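Long-range contacts in iota-carrageenase (Alteromonas sp., PDB 1H80), which hydrolyses the beta-1,4 linkages of iota-carrageenan, a sulfated galactan of red algal cell walls, with inversion of anomeric configuration: residues D10-A14 against R141-I145; I46-S50 against I70-V76; N186-G190 against W392-I398; S279-L284 against A324-Q329. One frame throughout, in Å; residues are numbered along the deposited sequence.

Interaction 1 (D10-A14 against R141-I145)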
loop_
_atom_site.group_PDB
_atom_site.type_symbol
_atom_site.label_atom_id
_atom_site.label_comp_id
_atom_site.label_asym_id
_atom_site.label_seq_id
_atom_site.Cartn_x
_atom_site.Cartn_y
_atom_site.Cartn_z
ATOM N N ASP A 10 -3.467 -20.797 -8.012
ATOM C CA ASP A 10 -4.794 -20.458 -7.516
ATOM C C ASP A 10 -5.048 -18.980 -7.804
ATOM O O ASP A 10 -6.190 -18.519 -7.785
ATOM C CB ASP A 10 -4.895 -20.672 -6.004
ATOM C CG ASP A 10 -4.854 -22.132 -5.605
ATOM O OD1 ASP A 10 -5.265 -22.988 -6.416
ATOM O OD2 ASP A 10 -4.430 -22.418 -4.461
ATOM N N PHE A 11 -3.973 -18.246 -8.081
ATOM C CA PHE A 11 -4.071 -16.813 -8.327
ATOM C C PHE A 11 -3.741 -16.407 -9.751
ATOM O O PHE A 11 -4.459 -15.626 -10.369
ATOM C CB PHE A 11 -3.122 -16.065 -7.389
ATOM C CG PHE A 11 -3.339 -16.371 -5.942
ATOM C CD1 PHE A 11 -4.321 -15.705 -5.218
ATOM C CD2 PHE A 11 -2.568 -17.335 -5.304
ATOM C CE1 PHE A 11 -4.535 -15.993 -3.876
ATOM C CE2 PHE A 11 -2.775 -17.634 -3.958
ATOM C CZ PHE A 11 -3.761 -16.961 -3.242
ATOM N N TYR A 12 -2.642 -16.939 -10.264
ATOM C CA TYR A 12 -2.188 -16.587 -11.600
ATOM C C TYR A 12 -1.835 -17.807 -12.430
ATOM O O TYR A 12 -1.170 -18.722 -11.950
ATOM C CB TYR A 12 -0.961 -15.683 -11.491
ATOM C CG TYR A 12 -0.333 -15.341 -12.818
ATOM C CD1 TYR A 12 -0.984 -14.510 -13.722
ATOM C CD2 TYR A 12 0.904 -15.874 -13.181
ATOM C CE1 TYR A 12 -0.426 -14.218 -14.961
ATOM C CE2 TYR A 12 1.472 -15.587 -14.416
ATOM C CZ TYR A 12 0.802 -14.760 -15.301
ATOM O OH TYR A 12 1.353 -14.476 -16.526
ATOM N N VAL A 13 -2.286 -17.804 -13.678
ATOM C CA VAL A 13 -2.003 -18.892 -14.603
ATOM C C VAL A 13 -1.256 -18.291 -15.783
ATOM O O VAL A 13 -1.799 -17.472 -16.528
ATOM C CB VAL A 13 -3.295 -19.559 -15.101
ATOM C CG1 VAL A 13 -2.961 -20.639 -16.128
ATOM C CG2 VAL A 13 -4.042 -20.159 -13.925
ATOM N N ALA A 14 -0.002 -18.694 -15.936
ATOM C CA ALA A 14 0.835 -18.191 -17.013
ATOM C C ALA A 14 0.441 -18.777 -18.361
ATOM O O ALA A 14 -0.160 -19.848 -18.435
ATOM C CB ALA A 14 2.294 -18.517 -16.721
ATOM N N ARG A 141 -7.685 -9.138 -14.646
ATOM C CA ARG A 141 -7.760 -10.453 -14.017
ATOM C C ARG A 141 -6.675 -11.339 -14.581
ATOM O O ARG A 141 -6.329 -11.232 -15.761
ATOM C CB ARG A 141 -9.112 -11.107 -14.268
ATOM C CG ARG A 141 -10.271 -10.277 -13.790
ATOM C CD ARG A 141 -11.576 -11.018 -13.946
ATOM N NE ARG A 141 -12.689 -10.125 -13.662
ATOM C CZ ARG A 141 -13.966 -10.477 -13.718
ATOM N NH1 ARG A 141 -14.306 -11.718 -14.047
ATOM N NH2 ARG A 141 -14.903 -9.578 -13.456
ATOM N N ASN A 142 -6.171 -12.222 -13.724
ATOM C CA ASN A 142 -5.104 -13.161 -14.037
ATOM C C ASN A 142 -3.853 -12.379 -14.385
ATOM O O ASN A 142 -3.454 -12.273 -15.549
ATOM C CB ASN A 142 -5.484 -14.093 -15.184
ATOM C CG ASN A 142 -4.531 -15.256 -15.292
ATOM O OD1 ASN A 142 -4.126 -15.819 -14.277
ATOM N ND2 ASN A 142 -4.161 -15.620 -16.510
ATOM N N TYR A 143 -3.235 -11.827 -13.354
ATOM C CA TYR A 143 -2.052 -11.021 -13.561
ATOM C C TYR A 143 -0.965 -11.270 -12.542
ATOM O O TYR A 143 -1.201 -11.827 -11.473
ATOM C CB TYR A 143 -2.425 -9.536 -13.546
ATOM C CG TYR A 143 -2.936 -9.019 -12.218
ATOM C CD1 TYR A 143 -4.283 -9.142 -11.863
ATOM C CD2 TYR A 143 -2.083 -8.358 -11.342
ATOM C CE1 TYR A 143 -4.763 -8.603 -10.664
ATOM C CE2 TYR A 143 -2.549 -7.819 -10.147
ATOM C CZ TYR A 143 -3.886 -7.940 -9.817
ATOM O OH TYR A 143 -4.336 -7.360 -8.655
ATOM N N LYS A 144 0.238 -10.845 -12.895
ATOM C CA LYS A 144 1.380 -11.000 -12.021
ATOM C C LYS A 144 2.299 -9.808 -12.211
ATOM O O LYS A 144 2.686 -9.487 -13.333
ATOM C CB LYS A 144 2.118 -12.300 -12.350
ATOM C CG LYS A 144 3.273 -12.615 -11.418
ATOM C CD LYS A 144 3.976 -13.896 -11.865
ATOM C CE LYS A 144 5.082 -14.291 -10.906
ATOM N NZ LYS A 144 5.813 -15.489 -11.414
ATOM N N ILE A 145 2.604 -9.130 -11.110
ATOM C CA ILE A 145 3.501 -7.973 -11.109
ATOM C C ILE A 145 4.581 -8.392 -10.118
ATOM O O ILE A 145 4.292 -8.695 -8.962
ATOM C CB ILE A 145 2.758 -6.712 -10.654
ATOM C CG1 ILE A 145 1.709 -6.353 -11.712
ATOM C CG2 ILE A 145 3.741 -5.557 -10.462
ATOM C CD1 ILE A 145 0.777 -5.219 -11.313
HETATM O O HOH W 1 -6.217 -16.929 -12.749
#

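Interaction 2 (I46-S50 against I70-V76)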
loop_
_atom_site.group_PDB
_atom_site.type_symbol
_atom_site.label_atom_id
_atom_site.label_comp_id
_atom_site.label_asym_id
_atom_site.label_seq_id
_atom_site.Cartn_x
_atom_site.Cartn_y
_atom_site.Cartn_z
ATOM N N ILE A 46 3.026 -2.759 -26.741
ATOM C CA ILE A 46 1.908 -3.367 -26.036
ATOM C C ILE A 46 0.730 -3.586 -26.982
ATOM O O ILE A 46 0.140 -4.662 -27.017
ATOM C CB ILE A 46 1.473 -2.471 -24.856
ATOM C CG1 ILE A 46 2.546 -2.517 -23.771
ATOM C CG2 ILE A 46 0.120 -2.908 -24.317
ATOM C CD1 ILE A 46 2.372 -1.457 -22.706
ATOM N N ASN A 47 0.389 -2.565 -27.758
ATOM C CA ASN A 47 -0.728 -2.683 -28.682
ATOM C C ASN A 47 -0.498 -3.784 -29.712
ATOM O O ASN A 47 -1.400 -4.569 -30.004
ATOM C CB ASN A 47 -0.967 -1.352 -29.399
ATOM C CG ASN A 47 -1.445 -0.258 -28.460
ATOM O OD1 ASN A 47 -1.828 -0.522 -27.321
ATOM N ND2 ASN A 47 -1.433 0.979 -28.943
ATOM N N ALA A 48 0.714 -3.840 -30.255
ATOM C CA ALA A 48 1.055 -4.841 -31.258
ATOM C C ALA A 48 0.932 -6.252 -30.697
ATOM O O ALA A 48 0.384 -7.142 -31.344
ATOM C CB ALA A 48 2.467 -4.610 -31.764
ATOM N N ILE A 49 1.431 -6.449 -29.485
ATOM C CA ILE A 49 1.373 -7.768 -28.869
ATOM C C ILE A 49 -0.056 -8.173 -28.530
ATOM O O ILE A 49 -0.457 -9.312 -28.769
ATOM C CB ILE A 49 2.243 -7.818 -27.592
ATOM C CG1 ILE A 49 3.711 -7.612 -27.969
ATOM C CG2 ILE A 49 2.037 -9.152 -26.864
ATOM C CD1 ILE A 49 4.637 -7.482 -26.784
ATOM N N SER A 50 -0.837 -7.241 -27.992
ATOM C CA SER A 50 -2.205 -7.561 -27.610
ATOM C C SER A 50 -3.098 -7.890 -28.803
ATOM O O SER A 50 -4.131 -8.539 -28.645
ATOM C CB SER A 50 -2.817 -6.418 -26.801
ATOM O OG SER A 50 -4.017 -6.849 -26.184
ATOM N N ILE A 70 1.152 4.678 -19.383
ATOM C CA ILE A 70 1.105 3.530 -20.279
ATOM C C ILE A 70 -0.157 2.720 -20.009
ATOM O O ILE A 70 -0.501 2.456 -18.858
ATOM C CB ILE A 70 2.330 2.621 -20.068
ATOM C CG1 ILE A 70 3.618 3.435 -20.221
ATOM C CG2 ILE A 70 2.295 1.460 -21.052
ATOM C CD1 ILE A 70 3.794 4.057 -21.587
ATOM N N GLN A 71 -0.849 2.333 -21.076
ATOM C CA GLN A 71 -2.071 1.550 -20.947
ATOM C C GLN A 71 -1.771 0.095 -21.266
ATOM O O GLN A 71 -1.531 -0.258 -22.415
ATOM C CB GLN A 71 -3.143 2.072 -21.906
ATOM C CG GLN A 71 -3.460 3.548 -21.735
ATOM C CD GLN A 71 -4.005 3.875 -20.362
ATOM O OE1 GLN A 71 -5.077 3.402 -19.979
ATOM N NE2 GLN A 71 -3.271 4.685 -19.609
ATOM N N MET A 72 -1.783 -0.752 -20.246
ATOM C CA MET A 72 -1.513 -2.164 -20.464
ATOM C C MET A 72 -2.702 -2.816 -21.152
ATOM O O MET A 72 -3.826 -2.316 -21.085
ATOM C CB MET A 72 -1.214 -2.845 -19.131
ATOM C CG MET A 72 0.056 -2.316 -18.471
ATOM S SD MET A 72 1.513 -2.524 -19.531
ATOM C CE MET A 72 2.711 -1.462 -18.722
ATOM N N LYS A 73 -2.448 -3.931 -21.827
ATOM C CA LYS A 73 -3.495 -4.643 -22.538
ATOM C C LYS A 73 -3.389 -6.146 -22.340
ATOM O O LYS A 73 -2.357 -6.656 -21.904
ATOM C CB LYS A 73 -3.437 -4.308 -24.030
ATOM C CG LYS A 73 -3.893 -2.891 -24.347
ATOM C CD LYS A 73 -3.948 -2.643 -25.845
ATOM C CE LYS A 73 -4.692 -1.357 -26.162
ATOM N NZ LYS A 73 -4.137 -0.202 -25.415
ATOM N N SER A 74 -4.467 -6.842 -22.677
ATOM C CA SER A 74 -4.543 -8.286 -22.524
ATOM C C SER A 74 -3.483 -9.085 -23.260
ATOM O O SER A 74 -3.056 -8.731 -24.360
ATOM C CB SER A 74 -5.914 -8.789 -22.973
ATOM O OG SER A 74 -6.943 -8.218 -22.195
ATOM N N ASN A 75 -3.083 -10.179 -22.623
ATOM C CA ASN A 75 -2.113 -11.113 -23.158
ATOM C C ASN A 75 -0.745 -10.533 -23.460
ATOM O O ASN A 75 -0.049 -10.993 -24.361
ATOM C CB ASN A 75 -2.705 -11.788 -24.394
ATOM C CG ASN A 75 -3.993 -12.520 -24.077
ATOM O OD1 ASN A 75 -4.027 -13.381 -23.194
ATOM N ND2 ASN A 75 -5.061 -12.179 -24.787
ATOM N N VAL A 76 -0.367 -9.520 -22.690
ATOM C CA VAL A 76 0.932 -8.890 -22.835
ATOM C C VAL A 76 1.734 -9.264 -21.601
ATOM O O VAL A 76 1.276 -9.095 -20.472
ATOM C CB VAL A 76 0.817 -7.358 -22.930
ATOM C CG1 VAL A 76 2.198 -6.736 -22.961
ATOM C CG2 VAL A 76 0.048 -6.984 -24.190
HETATM O O HOH W 2 -4.709 -10.871 -27.351
#

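Interaction 3 (N186-G190 against W392-I398)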
loop_
_atom_site.group_PDB
_atom_site.type_symbol
_atom_site.label_atom_id
_atom_site.label_comp_id
_atom_site.label_asym_id
_atom_site.label_seq_id
_atom_site.Cartn_x
_atom_site.Cartn_y
_atom_site.Cartn_z
ATOM N N ASN A 186 12.397 4.900 0.832
ATOM C CA ASN A 186 12.007 6.273 1.127
ATOM C C ASN A 186 10.577 6.664 0.757
ATOM O O ASN A 186 10.351 7.615 0.009
ATOM C CB ASN A 186 13.009 7.226 0.464
ATOM C CG ASN A 186 12.929 8.632 1.023
ATOM O OD1 ASN A 186 12.579 8.824 2.187
ATOM N ND2 ASN A 186 13.268 9.622 0.202
ATOM N N ALA A 187 9.611 5.935 1.303
ATOM C CA ALA A 187 8.203 6.222 1.053
ATOM C C ALA A 187 7.703 7.279 2.037
ATOM O O ALA A 187 8.234 7.411 3.144
ATOM C CB ALA A 187 7.377 4.951 1.209
ATOM N N LEU A 188 6.690 8.032 1.625
ATOM C CA LEU A 188 6.092 9.051 2.481
ATOM C C LEU A 188 5.218 8.314 3.494
ATOM O O LEU A 188 4.566 7.326 3.154
ATOM C CB LEU A 188 5.246 10.007 1.642
ATOM C CG LEU A 188 4.540 11.164 2.349
ATOM C CD1 LEU A 188 5.547 12.033 3.093
ATOM C CD2 LEU A 188 3.791 11.980 1.309
ATOM N N PHE A 189 5.190 8.797 4.731
ATOM C CA PHE A 189 4.429 8.137 5.787
ATOM C C PHE A 189 2.972 7.815 5.476
ATOM O O PHE A 189 2.463 6.783 5.907
ATOM C CB PHE A 189 4.479 8.962 7.082
ATOM C CG PHE A 189 3.753 10.274 6.999
ATOM C CD1 PHE A 189 4.372 11.399 6.458
ATOM C CD2 PHE A 189 2.442 10.386 7.457
ATOM C CE1 PHE A 189 3.697 12.614 6.376
ATOM C CE2 PHE A 189 1.757 11.601 7.379
ATOM C CZ PHE A 189 2.388 12.716 6.836
ATOM N N GLY A 190 2.305 8.693 4.737
ATOM C CA GLY A 190 0.902 8.479 4.428
ATOM C C GLY A 190 0.643 7.476 3.327
ATOM O O GLY A 190 -0.511 7.188 3.003
ATOM N N TRP A 392 7.995 18.804 6.268
ATOM C CA TRP A 392 6.574 18.501 6.126
ATOM C C TRP A 392 5.771 19.679 6.671
ATOM O O TRP A 392 5.718 19.903 7.880
ATOM C CB TRP A 392 6.207 17.214 6.872
ATOM C CG TRP A 392 4.827 16.734 6.533
ATOM C CD1 TRP A 392 3.729 16.748 7.340
ATOM C CD2 TRP A 392 4.390 16.210 5.271
ATOM N NE1 TRP A 392 2.633 16.271 6.662
ATOM C CE2 TRP A 392 3.011 15.934 5.388
ATOM C CE3 TRP A 392 5.032 15.954 4.051
ATOM C CZ2 TRP A 392 2.259 15.409 4.333
ATOM C CZ3 TRP A 392 4.284 15.431 3.000
ATOM C CH2 TRP A 392 2.911 15.166 3.150
ATOM N N SER A 393 5.154 20.425 5.759
ATOM C CA SER A 393 4.373 21.613 6.099
ATOM C C SER A 393 3.330 21.441 7.196
ATOM O O SER A 393 3.198 22.300 8.067
ATOM C CB SER A 393 3.693 22.164 4.842
ATOM O OG SER A 393 2.785 21.224 4.296
ATOM N N LYS A 394 2.582 20.345 7.155
ATOM C CA LYS A 394 1.552 20.103 8.158
ATOM C C LYS A 394 2.131 19.454 9.410
ATOM O O LYS A 394 1.980 18.251 9.622
ATOM C CB LYS A 394 0.452 19.213 7.574
ATOM N N GLN A 395 2.793 20.257 10.239
ATOM C CA GLN A 395 3.390 19.748 11.466
ATOM C C GLN A 395 2.351 19.108 12.370
ATOM O O GLN A 395 1.293 19.682 12.624
ATOM C CB GLN A 395 4.098 20.866 12.232
ATOM C CG GLN A 395 5.349 21.385 11.558
ATOM C CD GLN A 395 6.238 22.141 12.521
ATOM O OE1 GLN A 395 5.805 23.102 13.158
ATOM N NE2 GLN A 395 7.489 21.710 12.636
ATOM N N GLY A 396 2.671 17.914 12.860
ATOM C CA GLY A 396 1.761 17.197 13.730
ATOM C C GLY A 396 1.210 15.953 13.065
ATOM O O GLY A 396 0.678 15.068 13.736
ATOM N N GLN A 397 1.328 15.879 11.743
ATOM C CA GLN A 397 0.828 14.715 11.017
ATOM C C GLN A 397 1.798 13.544 11.094
ATOM O O GLN A 397 1.402 12.390 10.933
ATOM C CB GLN A 397 0.591 15.049 9.545
ATOM C CG GLN A 397 -0.452 16.114 9.289
ATOM C CD GLN A 397 -0.955 16.075 7.860
ATOM O OE1 GLN A 397 -0.171 15.970 6.917
ATOM N NE2 GLN A 397 -2.271 16.165 7.692
ATOM N N ILE A 398 3.068 13.840 11.341
ATOM C CA ILE A 398 4.074 12.791 11.413
ATOM C C ILE A 398 5.204 13.116 12.385
ATOM O O ILE A 398 5.650 14.259 12.488
ATOM C CB ILE A 398 4.682 12.523 10.004
ATOM C CG1 ILE A 398 5.744 11.423 10.071
ATOM C CG2 ILE A 398 5.301 13.800 9.456
ATOM C CD1 ILE A 398 5.205 10.066 10.425
#

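Interaction 4 (S279-L284 against A324-Q329)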
loop_
_atom_site.group_PDB
_atom_site.type_symbol
_atom_site.label_atom_id
_atom_site.label_comp_id
_atom_site.label_asym_id
_atom_site.label_seq_id
_atom_site.Cartn_x
_atom_site.Cartn_y
_atom_site.Cartn_z
ATOM N N SER A 279 -10.245 1.005 13.647
ATOM C CA SER A 279 -11.675 0.776 13.709
ATOM C C SER A 279 -12.328 1.294 12.433
ATOM O O SER A 279 -11.845 2.241 11.810
ATOM C CB SER A 279 -12.272 1.507 14.910
ATOM O OG SER A 279 -13.686 1.406 14.914
ATOM N N GLY A 280 -13.411 0.646 12.026
ATOM C CA GLY A 280 -14.127 1.120 10.864
ATOM C C GLY A 280 -14.890 2.307 11.415
ATOM O O GLY A 280 -15.119 2.376 12.624
ATOM N N PHE A 281 -15.262 3.252 10.563
ATOM C CA PHE A 281 -16.003 4.409 11.040
ATOM C C PHE A 281 -16.891 4.975 9.953
ATOM O O PHE A 281 -16.724 4.668 8.772
ATOM C CB PHE A 281 -15.051 5.498 11.545
ATOM C CG PHE A 281 -14.101 6.007 10.503
ATOM C CD1 PHE A 281 -12.947 5.297 10.183
ATOM C CD2 PHE A 281 -14.361 7.199 9.834
ATOM C CE1 PHE A 281 -12.066 5.768 9.214
ATOM C CE2 PHE A 281 -13.486 7.678 8.860
ATOM C CZ PHE A 281 -12.335 6.959 8.551
ATOM N N VAL A 282 -17.842 5.806 10.363
ATOM C CA VAL A 282 -18.766 6.414 9.425
ATOM C C VAL A 282 -18.553 7.919 9.374
ATOM O O VAL A 282 -18.189 8.539 10.372
ATOM C CB VAL A 282 -20.224 6.128 9.814
ATOM C CG1 VAL A 282 -21.011 5.816 8.574
ATOM C CG2 VAL A 282 -20.297 4.966 10.797
ATOM N N GLU A 283 -18.789 8.498 8.203
ATOM C CA GLU A 283 -18.603 9.928 8.005
ATOM C C GLU A 283 -19.810 10.554 7.313
ATOM O O GLU A 283 -20.267 10.061 6.281
ATOM C CB GLU A 283 -17.354 10.159 7.156
ATOM C CG GLU A 283 -16.432 11.247 7.659
ATOM C CD GLU A 283 -15.191 11.382 6.800
ATOM O OE1 GLU A 283 -15.319 11.797 5.630
ATOM O OE2 GLU A 283 -14.087 11.066 7.294
ATOM N N LEU A 284 -20.323 11.641 7.883
ATOM C CA LEU A 284 -21.467 12.341 7.308
ATOM C C LEU A 284 -20.994 13.615 6.615
ATOM O O LEU A 284 -20.149 14.340 7.141
ATOM C CB LEU A 284 -22.484 12.692 8.398
ATOM C CG LEU A 284 -23.087 11.519 9.176
ATOM C CD1 LEU A 284 -24.084 12.041 10.198
ATOM C CD2 LEU A 284 -23.766 10.556 8.213
ATOM N N ALA A 324 -17.119 17.505 6.635
ATOM C CA ALA A 324 -16.994 16.107 7.026
ATOM C C ALA A 324 -17.075 15.962 8.541
ATOM O O ALA A 324 -16.368 16.647 9.278
ATOM C CB ALA A 324 -15.674 15.543 6.520
ATOM N N ALA A 325 -17.942 15.067 9.003
ATOM C CA ALA A 325 -18.106 14.841 10.433
ATOM C C ALA A 325 -18.140 13.354 10.761
ATOM O O ALA A 325 -19.081 12.647 10.404
ATOM C CB ALA A 325 -19.379 15.514 10.927
ATOM N N ARG A 326 -17.104 12.889 11.449
ATOM C CA ARG A 326 -17.006 11.489 11.836
ATOM C C ARG A 326 -17.959 11.181 12.987
ATOM O O ARG A 326 -18.055 11.944 13.948
ATOM C CB ARG A 326 -15.565 11.172 12.238
ATOM C CG ARG A 326 -15.338 9.764 12.741
ATOM C CD ARG A 326 -13.857 9.444 12.714
ATOM N NE ARG A 326 -13.560 8.138 13.288
ATOM C CZ ARG A 326 -12.432 7.471 13.065
ATOM N NH1 ARG A 326 -11.503 7.993 12.276
ATOM N NH2 ARG A 326 -12.235 6.290 13.630
ATOM N N VAL A 327 -18.669 10.061 12.880
ATOM C CA VAL A 327 -19.618 9.651 13.907
ATOM C C VAL A 327 -18.909 8.991 15.084
ATOM O O VAL A 327 -18.089 8.089 14.907
ATOM C CB VAL A 327 -20.663 8.673 13.336
ATOM C CG1 VAL A 327 -21.623 8.236 14.429
ATOM C CG2 VAL A 327 -21.422 9.337 12.199
ATOM N N THR A 328 -19.239 9.444 16.289
ATOM C CA THR A 328 -18.640 8.922 17.510
ATOM C C THR A 328 -18.799 7.409 17.636
ATOM O O THR A 328 -19.844 6.851 17.295
ATOM C CB THR A 328 -19.257 9.593 18.751
ATOM O OG1 THR A 328 -19.218 11.016 18.588
ATOM C CG2 THR A 328 -18.482 9.215 20.005
ATOM N N GLN A 329 -17.754 6.751 18.133
ATOM C CA GLN A 329 -17.769 5.304 18.306
ATOM C C GLN A 329 -18.593 4.885 19.519
ATOM O O GLN A 329 -18.056 4.594 20.589
ATOM C CB GLN A 329 -16.335 4.772 18.435
ATOM C CG GLN A 329 -16.236 3.276 18.705
ATOM C CD GLN A 329 -17.016 2.441 17.707
ATOM O OE1 GLN A 329 -16.842 2.574 16.496
ATOM N NE2 GLN A 329 -17.879 1.568 18.214
HETATM O O HOH W 3 -10.367 4.393 12.683
HETATM O O HOH W 4 -16.472 3.949 14.338
HETATM O O HOH W 5 -17.896 6.122 13.087
#

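Interaction 1 (D10-A14 against R141-I145)
Asn142 OD1 accepts two hydrogen bonds, one from Val13 N at 2.8 Å and one from water 1, also at 2.8 Å. The residue sits in the parallel beta-helix, at the corner where the chain turns into the next strand, with backbone angles in the left-handed region. The 10-14 segment is part of the N-terminal arm and runs along the outside of this corner. The Val13 N-H is nearly straight to OD1 (166°), in the carbonyl plane and on a lone pair. The amide nitrogen answers in the other direction: Asn142 ND2 donates to Val13 O at 3.0 Å. One side-chain amide thus reads both the N-H and the C=O of a single residue, which fixes its rotation and its flip. Asn142 CG lies anti to the backbone N (chi1 -167°), and this carries the amide out to the arm. ND2 also donates to Asn110 OD1, so both of its hydrogens have a partner. Water 1 makes a further link, donating to Phe11 O at 3.2 Å as well as to OD1.

The Tyr12 ring packs beside this polar pairing. Lys144 CB lies over the middle of one face, 3.8 Å from the ring centroid, in a CH-pi contact. The Ala14 backbone N lies off the opposite face, toward the rim. Ring and Asn142 amide planes are 29° apart. The arm's own Phe11 turns to Ile178 and Leu203 on later strands. Tyr143 points away from the arm, and its OH bonds to Ser174 OG. Tyr12 CD1 comes obliquely to Tyr143 C, 3.4 Å away.

Interaction 2 (I46-S50 against I70-V76)
The amide of Asn47 and the peptide carbonyl of Ser74 are the flat groups here, and each meets one donor from across the contact. Lys73 NZ reaches Asn47 OD1 at 3.0 Å, tilted 29° from the carbonyl plane. Ser50 OG donates to Ser74 O at 2.8 Å, in the carbonyl plane and on a lone pair. The two bonds hold the end of helix 39-50 against the turn that follows strand 64-71 in the beta-helix. Helix 39-50 probably caps the N-terminal end of this coil. Lys73 to Val76 form a type II turn. The Lys73 chain is extended as far as CE and bends at chi4 (53°), which brings NZ to the amide. Asn47 OD1 also accepts from Gln43 NE2, one helical turn earlier.

Ile46 packs on Ile70, Met72 and the backbone at Lys73, and Ile49 on the turn at Asn75 and Val76. The CG2 branch of Ile46 rests on Gln71 O and Lys73 N. Val76 CG2 packs against the helix backbone at Ile46 O and Ser50 N. It also touches both isoleucine methyls, 4.1 Å from Ile46 CG2 and 4.0 Å from Ile49 CG2. Met72 SD lies 3.5 Å from Ile46 CD1. The same methyl is pressed tighter still on Ile70: CD1 of Ile46 is 3.4 Å from CG2 of Ile70.

Interaction 3 (N186-G190 against W392-I398)
Two irregular loops meet without strand pairing, the nearest CA atoms being those of Phe189 and Ile398, 7.3 Å apart. Lys394 to Gln397 form a type II turn, and Gly396 has backbone angles that call for glycine. Phe189 carries the contact. Its chi1 of 68° places CG between the backbone N and C, and the ring then projects between Trp392 and Ile398. The ring edge points at the indole face, with planes at 83°. Phe189 CE1 lies 3.5 Å from Trp392 CE2. Ile398 CB covers one face of the Phe189 ring, 3.6 Å from its centroid. Leu188 brings both methyls to the six-membered part of the indole, with CD1 3.6 Å from Trp392 CZ3.

Gln397 OE1 meets the indole N-H in the ring plane, and this bond fixes the turn of the indole: Trp392 NE1 donates to OE1 at 2.8 Å. Putting an alanine at Trp392 would probably leave the Phe189 edge and the Leu188 methyls without their partner, and Gln397 OE1 without its indole donor. Trp462 of helix 459-463 touches both Trp392 and Ile398. A T-shaped (edge-to-face) Phe-Trp pair thus packs the loop between strands 177-185 and 194-196 of the parallel beta-helix against the loop before strand 399-401.

Interaction 4 (S279-L284 against A324-Q329)
Arg326 reaches Phe281 because its CG is anti to the backbone N (chi1 177°) and the chain stays extended to NE, while Phe281 CG sits between its own N and C (chi1 60°). The guanidinium then lies flat on one ring face, with planes 8° apart and centres 3.8 Å apart. This is a cation-pi stack, closest at Arg326 CZ to Phe281 CG, 3.4 Å. Water 3 joins Arg326 NH2 to Ser279 O. With a leucine in place of Phe281 the flat ring is gone, and the guanidinium would probably be freer to turn.

The backbones of the two segments pair as a short two-stranded antiparallel sheet. Leu284 and Ala325 are a hydrogen-bonded pair, with both N-to-O bonds at 3.0 Å. Glu283 and Arg326 are the non-hydrogen-bonded pair beside it. Val327 N donates to Val282 O at 3.0 Å. The return link from Val282 N to Val327 O is made through water 5, so the pairing opens up here. Val327 CG2 packs against Leu284 CG and Val282 CB.

Strands 283-284 and 325-326 form this sheet by themselves. Helix 331-340 borders it, with Leu334 touching Val282, Val327 and Gln329, while His254 meets the Phe281 ring.

Interactions 1 and 2 are neighbours on the beta-helix: their centres are about 16 Å apart and their nearest atoms about 7 Å. Interaction 2 is nested in the loop closed by interaction 1. A run of corner asparagines connects them, since Asn110 bonds to both Asn75 and Asn142. Interaction 4 is nested within the loop closed by interaction 3; their centres are about 23 Å apart and their nearest atoms about 13 Å. Interactions 1 and 3 lie on opposite sides of the chain's centre, about 35 Å between centres. The side chain of Leu188 in interaction 3 is about 7 Å from a sodium ion and touches Ile156 of a sodium site. The side chain of Ser279 in interaction 4 is about 8 Å from a calcium ion.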